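Local atomic coordinates of periplasmic binding protein/LacI transcriptional regulator (Clostridium phytofermentans, PDB entry 3BRS), a protein that probably binds a sugar in the cleft between its two lobes and hands it to a membrane transporter. Residues G135-V140 with Y168-N173. Residues are numbered along the deposited sequence; the frame is centred on the assembly and turned at random.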
# COMPACT_ATOMS: atom_id res chain seq x y z
N GLY A 135 4.94 9.01 -16.97
CA GLY A 135 3.56 8.52 -16.81
C GLY A 135 3.45 7.82 -15.49
O GLY A 135 4.38 7.10 -15.05
N VAL A 136 2.29 7.97 -14.85
CA VAL A 136 2.06 7.26 -13.58
C VAL A 136 0.90 6.26 -13.60
O VAL A 136 -0.24 6.56 -14.01
CB VAL A 136 1.76 8.23 -12.45
CG1 VAL A 136 1.72 7.59 -11.06
CG2 VAL A 136 2.74 9.39 -12.46
N ILE A 137 1.20 5.07 -13.11
CA ILE A 137 0.15 4.09 -12.81
C ILE A 137 0.02 3.99 -11.28
O ILE A 137 0.96 3.47 -10.51
CB ILE A 137 0.41 2.68 -13.38
CG1 ILE A 137 0.70 2.67 -14.88
CG2 ILE A 137 -0.87 1.76 -13.08
CD1 ILE A 137 -0.40 3.50 -15.73
N SER A 138 -1.14 4.49 -10.85
CA SER A 138 -1.59 4.35 -9.48
C SER A 138 -2.56 3.18 -9.36
O SER A 138 -2.88 2.47 -10.34
CB SER A 138 -2.19 5.63 -8.94
OG SER A 138 -2.20 5.54 -7.52
N PHE A 139 -2.98 2.96 -8.12
CA PHE A 139 -3.83 1.88 -7.77
C PHE A 139 -5.24 2.41 -7.34
O PHE A 139 -6.06 2.79 -8.21
CB PHE A 139 -3.17 0.94 -6.76
CG PHE A 139 -2.55 1.57 -5.51
CD1 PHE A 139 -1.36 2.33 -5.59
CD2 PHE A 139 -3.02 1.24 -4.24
CE1 PHE A 139 -0.70 2.90 -4.43
CE2 PHE A 139 -2.39 1.74 -3.06
CZ PHE A 139 -1.18 2.57 -3.14
N VAL A 140 -5.50 2.55 -6.04
CA VAL A 140 -6.93 2.83 -5.61
C VAL A 140 -6.90 4.22 -5.15
O VAL A 140 -6.36 4.47 -4.10
CB VAL A 140 -7.52 1.91 -4.48
CG1 VAL A 140 -9.03 2.38 -4.09
CG2 VAL A 140 -7.60 0.53 -4.99
N TYR A 168 -2.85 7.31 -14.24
CA TYR A 168 -3.91 6.26 -14.51
C TYR A 168 -4.11 5.43 -13.23
O TYR A 168 -3.11 4.99 -12.62
CB TYR A 168 -3.49 5.36 -15.68
CG TYR A 168 -4.49 4.29 -16.04
CD1 TYR A 168 -4.45 3.04 -15.41
CD2 TYR A 168 -5.51 4.51 -16.98
CE1 TYR A 168 -5.38 2.03 -15.68
CE2 TYR A 168 -6.49 3.47 -17.26
CZ TYR A 168 -6.42 2.24 -16.60
OH TYR A 168 -7.36 1.17 -16.87
N TYR A 169 -5.36 5.16 -12.86
CA TYR A 169 -5.66 4.39 -11.61
C TYR A 169 -6.13 3.01 -12.03
O TYR A 169 -7.23 2.89 -12.54
CB TYR A 169 -6.74 5.16 -10.74
CG TYR A 169 -6.21 6.58 -10.31
CD1 TYR A 169 -5.51 6.75 -9.08
CD2 TYR A 169 -6.36 7.69 -11.15
CE1 TYR A 169 -5.02 8.02 -8.73
CE2 TYR A 169 -5.86 8.95 -10.79
CZ TYR A 169 -5.18 9.09 -9.56
OH TYR A 169 -4.65 10.34 -9.17
N CYS A 170 -5.27 2.00 -11.82
CA CYS A 170 -5.53 0.61 -12.08
C CYS A 170 -6.33 -0.10 -11.07
O CYS A 170 -6.71 -1.31 -11.30
CB CYS A 170 -4.18 -0.17 -12.25
SG CYS A 170 -3.28 -0.67 -10.71
N ASP A 171 -6.62 0.55 -9.95
CA ASP A 171 -7.36 -0.09 -8.79
C ASP A 171 -6.74 -1.40 -8.38
O ASP A 171 -7.45 -2.30 -7.97
CB ASP A 171 -8.80 -0.40 -9.16
CG ASP A 171 -9.62 0.87 -9.41
OD1 ASP A 171 -9.73 1.64 -8.41
OD2 ASP A 171 -10.14 1.09 -10.55
N SER A 172 -5.41 -1.50 -8.34
CA SER A 172 -4.75 -2.76 -7.89
C SER A 172 -5.19 -3.95 -8.67
O SER A 172 -5.41 -5.03 -8.14
CB SER A 172 -4.92 -2.98 -6.37
OG SER A 172 -4.46 -1.76 -5.69
N ASN A 173 -5.26 -3.79 -9.97
CA ASN A 173 -5.66 -4.89 -10.84
C ASN A 173 -4.56 -5.02 -11.92
O ASN A 173 -4.26 -4.01 -12.62
CB ASN A 173 -7.03 -4.54 -11.47
CG ASN A 173 -7.48 -5.59 -12.46
OD1 ASN A 173 -7.09 -5.55 -13.62
ND2 ASN A 173 -8.28 -6.56 -11.99
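In the C-terminal lobe of this periplasmic-binding-protein fold, a beta-alpha-beta crossover through helix 144-157 sets edge strand 164-169 parallel to strand 133-138, and the contact lies where both strands end and pass into loops. Y168 binds strand 133-138 twice: its N-H runs straight (179°) to V136 O at 2.7 Å, and S138 N donates to Y168 O at 2.7 Å. Beyond the strands the pattern loosens. C170 N reaches S138 O and D171 N meets F139 O at 2.9 Å, both from above the carbonyl plane, D171 further out (56°) and with the more bent N-H, as D171 and S172 take the left-handed backbone conformation. Toward helix 174-187, I137 lies alongside Y168, CD1 to CB 3.6 Å; the branched aliphatic chain fills this buried layer while the tyrosine lies at its partly exposed margin. On the other face, short S138 lets the Y169 ring lie close, CD1 3.5 Å from S138 CB, while Y169 OH bonds E150 OE1. D171 OD2 salt-bridges K176 NZ, and N-cap N173 OD1 accepts K176 N. F139's crowded chi1 (50°) lets its bulky apolar side chain pack on T145, A146 and R149; S172 OG, hydrogen-bonded to E48 OE1 of the N-terminal lobe, rests 3.2 Å from F139 CB.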